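PDB 1K32: tricorn protease from Thermoplasma acidophilum, which hydrolyses peptide bonds as a serine protease and probably breaks down peptides released by the proteasome. Local coordinates for residues T621-K626 against I631-L636; L661-E666 against Y703-V708; I930-E935 against D1023-A1028. All coordinates share one frame; numbering follows the deposited sequence.

Interaction 1: T621-K626 against I631-L636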
ATOM      1  N   THR A 621     -23.917 -10.743  10.447  1.00 35.20           N
ATOM      2  CA  THR A 621     -23.213 -10.088  11.537  1.00 35.00           C
ATOM      3  C   THR A 621     -22.605 -11.039  12.558  1.00 33.86           C
ATOM      4  O   THR A 621     -23.199 -12.048  12.919  1.00 33.24           O
ATOM      5  CB  THR A 621     -24.141  -9.120  12.273  1.00 34.39           C
ATOM      6  OG1 THR A 621     -24.778  -8.264  11.316  1.00 34.94           O
ATOM      7  CG2 THR A 621     -23.343  -8.264  13.265  1.00 34.82           C
ATOM      8  N   VAL A 622     -21.414 -10.690  13.027  1.00 34.29           N
ATOM      9  CA  VAL A 622     -20.703 -11.487  14.017  1.00 34.23           C
ATOM     10  C   VAL A 622     -20.460 -10.659  15.278  1.00 34.41           C
ATOM     11  O   VAL A 622     -20.054  -9.504  15.203  1.00 33.50           O
ATOM     12  CB  VAL A 622     -19.321 -11.939  13.489  1.00 34.59           C
ATOM     13  CG1 VAL A 622     -18.636 -12.834  14.516  1.00 33.55           C
ATOM     14  CG2 VAL A 622     -19.476 -12.656  12.165  1.00 34.58           C
ATOM     15  N   MET A 623     -20.736 -11.251  16.433  1.00 33.71           N
ATOM     16  CA  MET A 623     -20.487 -10.579  17.699  1.00 34.10           C
ATOM     17  C   MET A 623     -19.455 -11.434  18.419  1.00 32.36           C
ATOM     18  O   MET A 623     -19.552 -12.662  18.423  1.00 30.35           O
ATOM     19  CB  MET A 623     -21.752 -10.495  18.552  1.00 35.97           C
ATOM     20  CG  MET A 623     -22.792  -9.506  18.057  1.00 38.84           C
ATOM     21  SD  MET A 623     -23.986  -9.180  19.355  1.00 40.85           S
ATOM     22  CE  MET A 623     -23.019  -8.119  20.411  1.00 40.91           C
ATOM     23  N   VAL A 624     -18.456 -10.795  19.009  1.00 30.48           N
ATOM     24  CA  VAL A 624     -17.445 -11.553  19.726  1.00 30.93           C
ATOM     25  C   VAL A 624     -17.066 -10.876  21.022  1.00 31.48           C
ATOM     26  O   VAL A 624     -17.300  -9.682  21.215  1.00 32.28           O
ATOM     27  CB  VAL A 624     -16.138 -11.727  18.902  1.00 29.44           C
ATOM     28  CG1 VAL A 624     -16.415 -12.491  17.616  1.00 28.87           C
ATOM     29  CG2 VAL A 624     -15.519 -10.366  18.606  1.00 26.94           C
ATOM     30  N   ARG A 625     -16.488 -11.672  21.910  1.00 31.35           N
ATOM     31  CA  ARG A 625     -15.973 -11.203  23.180  1.00 33.05           C
ATOM     32  C   ARG A 625     -14.478 -11.459  22.974  1.00 34.30           C
ATOM     33  O   ARG A 625     -14.092 -12.505  22.439  1.00 30.84           O
ATOM     34  CB  ARG A 625     -16.505 -12.065  24.327  1.00 35.97           C
ATOM     35  CG  ARG A 625     -15.740 -11.925  25.636  1.00 39.77           C
ATOM     36  CD  ARG A 625     -16.231 -10.777  26.478  1.00 41.05           C
ATOM     37  NE  ARG A 625     -17.599 -10.992  26.944  1.00 41.13           N
ATOM     38  CZ  ARG A 625     -18.285 -10.108  27.658  1.00 39.52           C
ATOM     39  NH1 ARG A 625     -19.529 -10.379  28.037  1.00 37.78           N
ATOM     40  NH2 ARG A 625     -17.722  -8.954  27.996  1.00 35.63           N
ATOM     41  N   LYS A 626     -13.641 -10.498  23.345  1.00 33.20           N
ATOM     42  CA  LYS A 626     -12.209 -10.678  23.191  1.00 36.34           C
ATOM     43  C   LYS A 626     -11.553 -10.849  24.553  1.00 37.58           C
ATOM     44  O   LYS A 626     -12.212 -10.731  25.584  1.00 36.83           O
ATOM     45  CB  LYS A 626     -11.598  -9.496  22.431  1.00 34.16           C
ATOM     46  CG  LYS A 626     -12.112  -9.391  21.006  1.00 33.40           C
ATOM     47  CD  LYS A 626     -11.309  -8.426  20.158  1.00 34.31           C
ATOM     48  CE  LYS A 626     -11.888  -8.364  18.748  1.00 32.71           C
ATOM     49  NZ  LYS A 626     -11.036  -7.600  17.818  1.00 33.99           N
ATOM     50  N   ILE A 631     -16.944  -6.444  24.220  1.00 30.69           N
ATOM     51  CA  ILE A 631     -17.781  -7.039  23.181  1.00 29.49           C
ATOM     52  C   ILE A 631     -17.662  -6.235  21.884  1.00 28.01           C
ATOM     53  O   ILE A 631     -17.776  -5.011  21.894  1.00 25.30           O
ATOM     54  CB  ILE A 631     -19.264  -7.043  23.605  1.00 31.43           C
ATOM     55  CG1 ILE A 631     -19.444  -7.917  24.846  1.00 33.38           C
ATOM     56  CG2 ILE A 631     -20.140  -7.545  22.460  1.00 30.60           C
ATOM     57  CD1 ILE A 631     -20.828  -7.855  25.439  1.00 35.34           C
ATOM     58  N   TYR A 632     -17.436  -6.929  20.774  1.00 27.75           N
ATOM     59  CA  TYR A 632     -17.316  -6.271  19.478  1.00 27.72           C
ATOM     60  C   TYR A 632     -18.267  -6.840  18.433  1.00 28.27           C
ATOM     61  O   TYR A 632     -18.749  -7.970  18.540  1.00 26.02           O
ATOM     62  CB  TYR A 632     -15.898  -6.383  18.932  1.00 27.38           C
ATOM     63  CG  TYR A 632     -14.835  -5.764  19.802  1.00 30.06           C
ATOM     64  CD1 TYR A 632     -14.375  -6.414  20.949  1.00 29.94           C
ATOM     65  CD2 TYR A 632     -14.256  -4.543  19.456  1.00 30.21           C
ATOM     66  CE1 TYR A 632     -13.349  -5.864  21.726  1.00 33.27           C
ATOM     67  CE2 TYR A 632     -13.237  -3.985  20.224  1.00 32.66           C
ATOM     68  CZ  TYR A 632     -12.787  -4.650  21.352  1.00 33.59           C
ATOM     69  OH  TYR A 632     -11.760  -4.105  22.085  1.00 34.91           O
ATOM     70  N   THR A 633     -18.520  -6.041  17.407  1.00 28.41           N
ATOM     71  CA  THR A 633     -19.399  -6.455  16.334  1.00 29.00           C
ATOM     72  C   THR A 633     -18.817  -6.030  14.991  1.00 28.45           C
ATOM     73  O   THR A 633     -18.327  -4.916  14.836  1.00 26.67           O
ATOM     74  CB  THR A 633     -20.804  -5.838  16.492  1.00 27.90           C
ATOM     75  OG1 THR A 633     -21.635  -6.270  15.410  1.00 27.39           O
ATOM     76  CG2 THR A 633     -20.724  -4.320  16.484  1.00 26.30           C
ATOM     77  N   PHE A 634     -18.857  -6.938  14.029  1.00 30.46           N
ATOM     78  CA  PHE A 634     -18.350  -6.651  12.698  1.00 33.40           C
ATOM     79  C   PHE A 634     -19.122  -7.450  11.659  1.00 34.33           C
ATOM     80  O   PHE A 634     -19.619  -8.536  11.946  1.00 34.96           O
ATOM     81  CB  PHE A 634     -16.846  -6.966  12.597  1.00 34.07           C
ATOM     82  CG  PHE A 634     -16.489  -8.397  12.903  1.00 34.01           C
ATOM     83  CD1 PHE A 634     -16.310  -8.823  14.216  1.00 34.26           C
ATOM     84  CD2 PHE A 634     -16.308  -9.316  11.872  1.00 35.57           C
ATOM     85  CE1 PHE A 634     -15.955 -10.142  14.502  1.00 34.58           C
ATOM     86  CE2 PHE A 634     -15.951 -10.645  12.147  1.00 36.09           C
ATOM     87  CZ  PHE A 634     -15.774 -11.055  13.464  1.00 33.85           C
ATOM     88  N   PRO A 635     -19.253  -6.904  10.441  1.00 36.05           N
ATOM     89  CA  PRO A 635     -19.968  -7.576   9.352  1.00 38.05           C
ATOM     90  C   PRO A 635     -19.102  -8.752   8.905  1.00 40.68           C
ATOM     91  O   PRO A 635     -17.882  -8.606   8.759  1.00 39.03           O
ATOM     92  CB  PRO A 635     -20.063  -6.496   8.272  1.00 36.65           C
ATOM     93  CG  PRO A 635     -19.873  -5.204   9.024  1.00 37.47           C
ATOM     94  CD  PRO A 635     -18.819  -5.562  10.025  1.00 36.10           C
ATOM     95  N   LEU A 636     -19.720  -9.910   8.693  1.00 42.78           N
ATOM     96  CA  LEU A 636     -18.962 -11.086   8.277  1.00 46.07           C
ATOM     97  C   LEU A 636     -18.249 -10.821   6.955  1.00 47.05           C
ATOM     98  O   LEU A 636     -17.241 -11.454   6.645  1.00 47.70           O
ATOM     99  CB  LEU A 636     -19.883 -12.303   8.154  1.00 47.00           C
ATOM    100  CG  LEU A 636     -19.195 -13.675   8.104  1.00 47.85           C
ATOM    101  CD1 LEU A 636     -20.169 -14.754   8.568  1.00 47.41           C
ATOM    102  CD2 LEU A 636     -18.698 -13.965   6.693  1.00 47.82           C
TER
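Val-622 and Phe-634, and Val-624 and Tyr-632, are hydrogen-bonded pairs of two antiparallel strands, each joined by two backbone bonds, of which Tyr-632 N to Val-624 O is the shortest at 2.8 Å. On the sheet face that carries the aromatic rings, Val-622 CB sits over the Phe-634 ring in a CH-pi contact, 3.9 Å from its centroid, and Val-624 CG1 approaches the ring edge. The first torsion of Phe-634 (chi1 59°) sets CG between the backbone N and the carbonyl carbon and swings the ring toward Val-622. Lys-626 runs extended across one face of the Tyr-632 ring, with NZ 4.6 Å from the ring centroid in a cation-pi contact and in a salt bridge with Glu-642. On the opposite face of the sheet, Met-623 CE touches Ile-631 CG2 at 3.6 Å. Arg-625 bends at chi2 and chi3 to lay its guanidinium over Ile-631 CG1, and NH2 is hydrogen-bonded to Gly-629 O in the turn. A serine in place of Arg-625 would probably leave that carbonyl without this partner and strip Ile-631 of its cover on one side. The hairpin forms the central strands of a four-stranded antiparallel sheet, as in beta-propeller blades.

Interaction 2: L661-E666 against Y703-V708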
ATOM      1  N   LEU A 661     -34.097 -11.450  48.148  1.00 20.26           N
ATOM      2  CA  LEU A 661     -35.133 -12.466  48.246  1.00 23.57           C
ATOM      3  C   LEU A 661     -34.972 -13.426  47.078  1.00 21.43           C
ATOM      4  O   LEU A 661     -35.010 -14.635  47.258  1.00 21.62           O
ATOM      5  CB  LEU A 661     -36.527 -11.830  48.202  1.00 26.54           C
ATOM      6  CG  LEU A 661     -37.577 -12.435  49.137  1.00 33.43           C
ATOM      7  CD1 LEU A 661     -38.960 -11.954  48.686  1.00 34.00           C
ATOM      8  CD2 LEU A 661     -37.515 -13.972  49.126  1.00 32.13           C
ATOM      9  N   GLN A 662     -34.776 -12.886  45.876  1.00 23.60           N
ATOM     10  CA  GLN A 662     -34.608 -13.732  44.688  1.00 21.35           C
ATOM     11  C   GLN A 662     -33.372 -14.625  44.792  1.00 22.47           C
ATOM     12  O   GLN A 662     -33.403 -15.783  44.352  1.00 21.74           O
ATOM     13  CB  GLN A 662     -34.521 -12.871  43.426  1.00 21.15           C
ATOM     14  CG  GLN A 662     -34.532 -13.646  42.091  1.00 22.35           C
ATOM     15  CD  GLN A 662     -33.176 -14.238  41.713  1.00 25.08           C
ATOM     16  OE1 GLN A 662     -32.124 -13.751  42.153  1.00 22.41           O
ATOM     17  NE2 GLN A 662     -33.192 -15.287  40.880  1.00 22.18           N
ATOM     18  N   MET A 663     -32.302 -14.099  45.397  1.00 19.29           N
ATOM     19  CA  MET A 663     -31.045 -14.847  45.548  1.00 18.33           C
ATOM     20  C   MET A 663     -31.121 -15.946  46.607  1.00 17.59           C
ATOM     21  O   MET A 663     -30.595 -17.033  46.411  1.00 15.14           O
ATOM     22  CB  MET A 663     -29.894 -13.882  45.866  1.00 19.20           C
ATOM     23  CG  MET A 663     -29.536 -12.977  44.702  1.00 21.80           C
ATOM     24  SD  MET A 663     -28.568 -11.505  45.157  1.00 28.29           S
ATOM     25  CE  MET A 663     -26.895 -12.200  45.196  1.00 25.83           C
ATOM     26  N   TYR A 664     -31.761 -15.661  47.737  1.00 17.09           N
ATOM     27  CA  TYR A 664     -31.904 -16.681  48.771  1.00 17.53           C
ATOM     28  C   TYR A 664     -32.742 -17.815  48.179  1.00 17.77           C
ATOM     29  O   TYR A 664     -32.383 -18.987  48.284  1.00 19.76           O
ATOM     30  CB  TYR A 664     -32.615 -16.111  50.001  1.00 18.57           C
ATOM     31  CG  TYR A 664     -33.014 -17.191  50.976  1.00 17.96           C
ATOM     32  CD1 TYR A 664     -32.057 -17.808  51.785  1.00 17.53           C
ATOM     33  CD2 TYR A 664     -34.336 -17.678  51.008  1.00 16.80           C
ATOM     34  CE1 TYR A 664     -32.393 -18.895  52.605  1.00 18.73           C
ATOM     35  CE2 TYR A 664     -34.682 -18.766  51.819  1.00 17.69           C
ATOM     36  CZ  TYR A 664     -33.706 -19.370  52.613  1.00 18.17           C
ATOM     37  OH  TYR A 664     -34.017 -20.459  53.393  1.00 18.30           O
ATOM     38  N   ASP A 665     -33.865 -17.459  47.559  1.00 18.12           N
ATOM     39  CA  ASP A 665     -34.730 -18.456  46.937  1.00 19.77           C
ATOM     40  C   ASP A 665     -33.942 -19.327  45.939  1.00 18.53           C
ATOM     41  O   ASP A 665     -34.025 -20.552  45.987  1.00 18.63           O
ATOM     42  CB  ASP A 665     -35.909 -17.776  46.236  1.00 19.43           C
ATOM     43  CG  ASP A 665     -37.047 -17.444  47.189  1.00 23.64           C
ATOM     44  OD1 ASP A 665     -37.990 -16.765  46.743  1.00 23.21           O
ATOM     45  OD2 ASP A 665     -37.011 -17.863  48.371  1.00 24.38           O
ATOM     46  N   GLU A 666     -33.162 -18.705  45.059  1.00 19.70           N
ATOM     47  CA  GLU A 666     -32.379 -19.479  44.086  1.00 20.97           C
ATOM     48  C   GLU A 666     -31.306 -20.341  44.758  1.00 20.96           C
ATOM     49  O   GLU A 666     -31.073 -21.483  44.349  1.00 19.55           O
ATOM     50  CB  GLU A 666     -31.724 -18.560  43.042  1.00 21.97           C
ATOM     51  CG  GLU A 666     -31.072 -19.332  41.902  1.00 23.97           C
ATOM     52  CD  GLU A 666     -30.960 -18.546  40.599  1.00 26.01           C
ATOM     53  OE1 GLU A 666     -30.979 -19.191  39.522  1.00 26.65           O
ATOM     54  OE2 GLU A 666     -30.839 -17.299  40.646  1.00 26.70           O
ATOM     55  N   TYR A 703     -22.824  -9.175  52.456  1.00 18.57           N
ATOM     56  CA  TYR A 703     -22.212 -10.000  53.484  1.00 19.58           C
ATOM     57  C   TYR A 703     -23.277 -10.597  54.412  1.00 19.90           C
ATOM     58  O   TYR A 703     -23.174 -11.760  54.800  1.00 20.20           O
ATOM     59  CB  TYR A 703     -21.215  -9.202  54.324  1.00 22.91           C
ATOM     60  CG  TYR A 703     -20.359 -10.105  55.186  1.00 25.31           C
ATOM     61  CD1 TYR A 703     -19.596 -11.113  54.605  1.00 26.78           C
ATOM     62  CD2 TYR A 703     -20.328  -9.971  56.572  1.00 26.38           C
ATOM     63  CE1 TYR A 703     -18.820 -11.971  55.373  1.00 30.05           C
ATOM     64  CE2 TYR A 703     -19.547 -10.830  57.362  1.00 28.40           C
ATOM     65  CZ  TYR A 703     -18.797 -11.828  56.747  1.00 29.05           C
ATOM     66  OH  TYR A 703     -18.020 -12.687  57.483  1.00 31.68           O
ATOM     67  N   ASP A 704     -24.264  -9.783  54.787  1.00 18.08           N
ATOM     68  CA  ASP A 704     -25.380 -10.206  55.629  1.00 21.80           C
ATOM     69  C   ASP A 704     -26.059 -11.405  54.967  1.00 21.02           C
ATOM     70  O   ASP A 704     -26.304 -12.423  55.610  1.00 19.52           O
ATOM     71  CB  ASP A 704     -26.424  -9.085  55.753  1.00 21.38           C
ATOM     72  CG  ASP A 704     -25.955  -7.936  56.616  1.00 24.76           C
ATOM     73  OD1 ASP A 704     -26.563  -6.847  56.541  1.00 25.06           O
ATOM     74  OD2 ASP A 704     -24.986  -8.115  57.382  1.00 28.30           O
ATOM     75  N   LEU A 705     -26.342 -11.263  53.672  1.00 20.19           N
ATOM     76  CA  LEU A 705     -27.007 -12.306  52.900  1.00 22.80           C
ATOM     77  C   LEU A 705     -26.197 -13.595  52.903  1.00 22.87           C
ATOM     78  O   LEU A 705     -26.761 -14.683  52.981  1.00 21.32           O
ATOM     79  CB  LEU A 705     -27.229 -11.849  51.453  1.00 22.38           C
ATOM     80  CG  LEU A 705     -28.464 -12.397  50.705  1.00 24.80           C
ATOM     81  CD1 LEU A 705     -28.180 -12.425  49.213  1.00 20.57           C
ATOM     82  CD2 LEU A 705     -28.828 -13.778  51.181  1.00 25.35           C
ATOM     83  N   SER A 706     -24.873 -13.466  52.810  1.00 21.47           N
ATOM     84  CA  SER A 706     -23.989 -14.625  52.814  1.00 20.48           C
ATOM     85  C   SER A 706     -24.114 -15.406  54.115  1.00 21.55           C
ATOM     86  O   SER A 706     -24.193 -16.634  54.108  1.00 21.51           O
ATOM     87  CB  SER A 706     -22.534 -14.173  52.633  1.00 21.62           C
ATOM     88  OG  SER A 706     -21.638 -15.223  52.930  1.00 21.66           O
ATOM     89  N   ASN A 707     -24.125 -14.697  55.236  1.00 20.20           N
ATOM     90  CA  ASN A 707     -24.245 -15.361  56.521  1.00 22.11           C
ATOM     91  C   ASN A 707     -25.501 -16.228  56.559  1.00 21.47           C
ATOM     92  O   ASN A 707     -25.482 -17.340  57.091  1.00 22.76           O
ATOM     93  CB  ASN A 707     -24.299 -14.328  57.657  1.00 22.42           C
ATOM     94  CG  ASN A 707     -22.926 -13.756  57.995  1.00 24.91           C
ATOM     95  OD1 ASN A 707     -22.377 -12.895  57.280  1.00 25.79           O
ATOM     96  ND2 ASN A 707     -22.361 -14.238  59.085  1.00 21.52           N
ATOM     97  N   VAL A 708     -26.587 -15.712  55.999  1.00 18.30           N
ATOM     98  CA  VAL A 708     -27.846 -16.440  55.984  1.00 20.78           C
ATOM     99  C   VAL A 708     -27.784 -17.613  55.020  1.00 20.62           C
ATOM    100  O   VAL A 708     -28.110 -18.737  55.396  1.00 19.47           O
ATOM    101  CB  VAL A 708     -29.025 -15.507  55.596  1.00 21.96           C
ATOM    102  CG1 VAL A 708     -30.343 -16.297  55.531  1.00 19.56           C
ATOM    103  CG2 VAL A 708     -29.123 -14.344  56.624  1.00 20.19           C
TER
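The Tyr-664 ring meets Val-708 obliquely: Tyr-664 CD1 lies 4.4 Å from Val-708 CG1, a loose apolar touch. Tyr-692 and Arg-693 of helix 678-693 and Met-712 also pack against the tyrosine, and its hydroxyl is hydrogen-bonded to the backbone carbonyl of Tyr-689. This is helix-to-helix packing inside the C1 domain of the tricorn protease, where helices 656-674 and 702-714 face each other with helix 678-693 beside them. The nearest CA atoms, those of Tyr-664 and Leu-705, are 7.8 Å from each other, and about 165 Å² is buried between the segments. Leu-705, Val-708 and Met-663 all set out from their helices toward the opposite segment, and Leu-705 has the largest share of the contact. All four touching residues are buried, and the atoms that meet are carbons and the Met-663 sulfur. The side of helix 656-674 that carries Gln-662 and Glu-666 is polar instead: Gln-662 NE2 donates to Glu-666 OE2 over 3.1 Å, from above the carboxylate plane, and Glu-666 also forms salt bridges with Arg-337 and Arg-339. Across the contact, Met-663 crosses Leu-705 obliquely, and Leu-705 CD1 sits 4.0 Å from Met-663 CB and 4.2 Å from Met-663 SD.

Interaction 3: I930-E935 against D1023-A1028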
ATOM      1  N   ILE A 930       6.114 -44.825  50.470  1.00 22.60           N
ATOM      2  CA  ILE A 930       5.449 -44.497  51.719  1.00 22.88           C
ATOM      3  C   ILE A 930       4.767 -43.153  51.513  1.00 22.19           C
ATOM      4  O   ILE A 930       5.326 -42.256  50.883  1.00 22.10           O
ATOM      5  CB  ILE A 930       6.456 -44.425  52.905  1.00 24.97           C
ATOM      6  CG1 ILE A 930       5.688 -44.462  54.223  1.00 23.63           C
ATOM      7  CG2 ILE A 930       7.324 -43.170  52.807  1.00 24.33           C
ATOM      8  CD1 ILE A 930       6.463 -45.137  55.353  1.00 24.60           C
ATOM      9  N   ALA A 931       3.545 -43.023  52.018  1.00 21.49           N
ATOM     10  CA  ALA A 931       2.808 -41.788  51.848  1.00 21.29           C
ATOM     11  C   ALA A 931       2.577 -41.051  53.154  1.00 20.18           C
ATOM     12  O   ALA A 931       2.422 -41.656  54.215  1.00 18.46           O
ATOM     13  CB  ALA A 931       1.464 -42.066  51.158  1.00 21.04           C
ATOM     14  N   ILE A 932       2.590 -39.728  53.062  1.00 19.30           N
ATOM     15  CA  ILE A 932       2.338 -38.882  54.213  1.00 19.77           C
ATOM     16  C   ILE A 932       1.122 -38.011  53.931  1.00 19.00           C
ATOM     17  O   ILE A 932       1.078 -37.300  52.916  1.00 19.64           O
ATOM     18  CB  ILE A 932       3.514 -37.936  54.539  1.00 19.18           C
ATOM     19  CG1 ILE A 932       4.827 -38.715  54.629  1.00 20.89           C
ATOM     20  CG2 ILE A 932       3.265 -37.288  55.894  1.00 15.43           C
ATOM     21  CD1 ILE A 932       6.035 -37.834  54.941  1.00 20.75           C
ATOM     22  N   THR A 933       0.144 -38.063  54.833  1.00 17.05           N
ATOM     23  CA  THR A 933      -1.076 -37.269  54.701  1.00 17.48           C
ATOM     24  C   THR A 933      -1.438 -36.626  56.046  1.00 19.10           C
ATOM     25  O   THR A 933      -0.972 -37.082  57.096  1.00 20.20           O
ATOM     26  CB  THR A 933      -2.263 -38.157  54.230  1.00 19.04           C
ATOM     27  OG1 THR A 933      -3.314 -37.322  53.756  1.00 19.76           O
ATOM     28  CG2 THR A 933      -2.804 -39.026  55.391  1.00 14.47           C
ATOM     29  N   ASN A 934      -2.236 -35.553  56.024  1.00 17.30           N
ATOM     30  CA  ASN A 934      -2.666 -34.931  57.278  1.00 17.20           C
ATOM     31  C   ASN A 934      -4.098 -34.434  57.207  1.00 17.83           C
ATOM     32  O   ASN A 934      -4.810 -34.707  56.243  1.00 17.56           O
ATOM     33  CB  ASN A 934      -1.729 -33.790  57.742  1.00 16.70           C
ATOM     34  CG  ASN A 934      -1.707 -32.586  56.792  1.00 17.68           C
ATOM     35  OD1 ASN A 934      -2.620 -32.364  55.999  1.00 16.84           O
ATOM     36  ND2 ASN A 934      -0.646 -31.792  56.893  1.00 18.47           N
ATOM     37  N   GLU A 935      -4.530 -33.699  58.225  1.00 18.11           N
ATOM     38  CA  GLU A 935      -5.903 -33.243  58.259  1.00 19.02           C
ATOM     39  C   GLU A 935      -6.195 -32.155  57.237  1.00 19.43           C
ATOM     40  O   GLU A 935      -7.358 -31.819  56.996  1.00 16.51           O
ATOM     41  CB  GLU A 935      -6.294 -32.782  59.668  1.00 19.71           C
ATOM     42  CG  GLU A 935      -5.536 -31.571  60.196  1.00 26.21           C
ATOM     43  CD  GLU A 935      -4.253 -31.926  60.930  1.00 25.93           C
ATOM     44  OE1 GLU A 935      -4.060 -31.399  62.045  1.00 28.86           O
ATOM     45  OE2 GLU A 935      -3.434 -32.714  60.401  1.00 26.84           O
ATOM     46  N   ASP A1023      10.033 -37.455  59.544  1.00 22.33           N
ATOM     47  CA  ASP A1023      11.054 -38.275  60.197  1.00 25.93           C
ATOM     48  C   ASP A1023      10.606 -39.738  60.286  1.00 25.99           C
ATOM     49  O   ASP A1023      11.368 -40.651  59.984  1.00 25.09           O
ATOM     50  CB  ASP A1023      11.335 -37.759  61.607  1.00 26.74           C
ATOM     51  CG  ASP A1023      12.290 -36.593  61.619  1.00 28.18           C
ATOM     52  OD1 ASP A1023      12.346 -35.890  62.649  1.00 29.50           O
ATOM     53  OD2 ASP A1023      12.988 -36.389  60.606  1.00 29.22           O
ATOM     54  N   TYR A1024       9.367 -39.961  60.717  1.00 26.92           N
ATOM     55  CA  TYR A1024       8.866 -41.325  60.819  1.00 28.22           C
ATOM     56  C   TYR A1024       8.855 -41.999  59.449  1.00 27.87           C
ATOM     57  O   TYR A1024       9.252 -43.157  59.325  1.00 29.41           O
ATOM     58  CB  TYR A1024       7.448 -41.358  61.394  1.00 28.90           C
ATOM     59  CG  TYR A1024       6.958 -42.769  61.622  1.00 32.75           C
ATOM     60  CD1 TYR A1024       7.283 -43.460  62.791  1.00 34.13           C
ATOM     61  CD2 TYR A1024       6.223 -43.442  60.640  1.00 32.73           C
ATOM     62  CE1 TYR A1024       6.890 -44.785  62.977  1.00 34.61           C
ATOM     63  CE2 TYR A1024       5.832 -44.766  60.815  1.00 34.01           C
ATOM     64  CZ  TYR A1024       6.167 -45.430  61.985  1.00 36.31           C
ATOM     65  OH  TYR A1024       5.786 -46.747  62.161  1.00 38.90           O
ATOM     66  N   ALA A1025       8.391 -41.279  58.430  1.00 27.51           N
ATOM     67  CA  ALA A1025       8.323 -41.814  57.070  1.00 27.56           C
ATOM     68  C   ALA A1025       9.714 -42.209  56.595  1.00 27.32           C
ATOM     69  O   ALA A1025       9.891 -43.253  55.971  1.00 26.47           O
ATOM     70  CB  ALA A1025       7.705 -40.778  56.108  1.00 25.07           C
ATOM     71  N   ILE A1026      10.695 -41.359  56.878  1.00 27.54           N
ATOM     72  CA  ILE A1026      12.068 -41.648  56.495  1.00 28.24           C
ATOM     73  C   ILE A1026      12.576 -42.890  57.238  1.00 28.19           C
ATOM     74  O   ILE A1026      13.107 -43.823  56.630  1.00 28.91           O
ATOM     75  CB  ILE A1026      12.998 -40.456  56.812  1.00 27.47           C
ATOM     76  CG1 ILE A1026      12.690 -39.288  55.865  1.00 25.49           C
ATOM     77  CG2 ILE A1026      14.461 -40.890  56.661  1.00 26.87           C
ATOM     78  CD1 ILE A1026      13.367 -38.001  56.242  1.00 24.56           C
ATOM     79  N   ASP A1027      12.396 -42.906  58.551  1.00 27.35           N
ATOM     80  CA  ASP A1027      12.851 -44.034  59.353  1.00 28.61           C
ATOM     81  C   ASP A1027      12.145 -45.332  58.982  1.00 29.08           C
ATOM     82  O   ASP A1027      12.767 -46.398  58.956  1.00 29.67           O
ATOM     83  CB  ASP A1027      12.649 -43.723  60.832  1.00 30.06           C
ATOM     84  CG  ASP A1027      13.516 -42.573  61.305  1.00 33.48           C
ATOM     85  OD1 ASP A1027      13.198 -41.965  62.351  1.00 34.77           O
ATOM     86  OD2 ASP A1027      14.527 -42.281  60.630  1.00 34.34           O
ATOM     87  N   ALA A1028      10.853 -45.241  58.679  1.00 26.94           N
ATOM     88  CA  ALA A1028      10.077 -46.418  58.319  1.00 29.37           C
ATOM     89  C   ALA A1028      10.611 -47.040  57.035  1.00 28.52           C
ATOM     90  O   ALA A1028      10.743 -48.260  56.934  1.00 28.31           O
ATOM     91  CB  ALA A1028       8.593 -46.053  58.158  1.00 28.72           C
TER
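Ala-1025 CB is met by two isoleucines of the facing strand: Ile-932 CD1 comes to 3.6 Å from it, and Ile-930 CG2 to 4.1 Å. The other branch of Ile-930 reaches further along the helix, where its CD1 touches Ala-1028 CB at 3.6 Å. That reach follows from the first torsion of Ile-930, which places CG1 opposite the backbone N (chi1 -165°) and leaves CG2 to face Ala-1025. Ile-932 is turned differently, with CG1 opposite its carbonyl carbon and the chain beyond it extended (chi2 180°), which brings both CG1 and CD1 against the same methyl group. Short alanine side chains on this side of the helix let it lie close, its axis 9.1 Å from that of the strand and running nearly antiparallel at 170°. The strand is the central one of a five-stranded parallel sheet in the S41 peptidase region, probably the ClpP/crotonase-type fold of that family, and helix 1020-1032 packs against one face of it at its middle strands. Backbone hydrogen bonds to strands 881-885 and 954-958 on its flanks fix the strand in place. Ile-883 of the first of these touches Ile-930, Ile-932 and Ile-1026, continuing the apolar layer under the helix. Farther out, helix 830-848 lies beside helix 1020-1032: Asp-1027 forms a salt bridge with Arg-848, and Asp-1023 OD2 is hydrogen-bonded to the Tyr-844 hydroxyl.

From the N terminus the three contacts follow in series, none nested in or crossing another. Interaction 1 closes first and over the shortest loop, four residues, within one antiparallel sheet. A short way on, interaction 2 closes a loop of 36 residues, mostly helical, and brings helix 656-674 together with helix 702-714; its centre lies about 36 Å from that of interaction 1. Interaction 3 closes the longest loop, 87 residues, returning the C-terminal helix to the parallel sheet of the peptidase region. It lies across the chain's centre from both others, with nearest atoms about 38 Å from interaction 1 and about 22 Å from interaction 2.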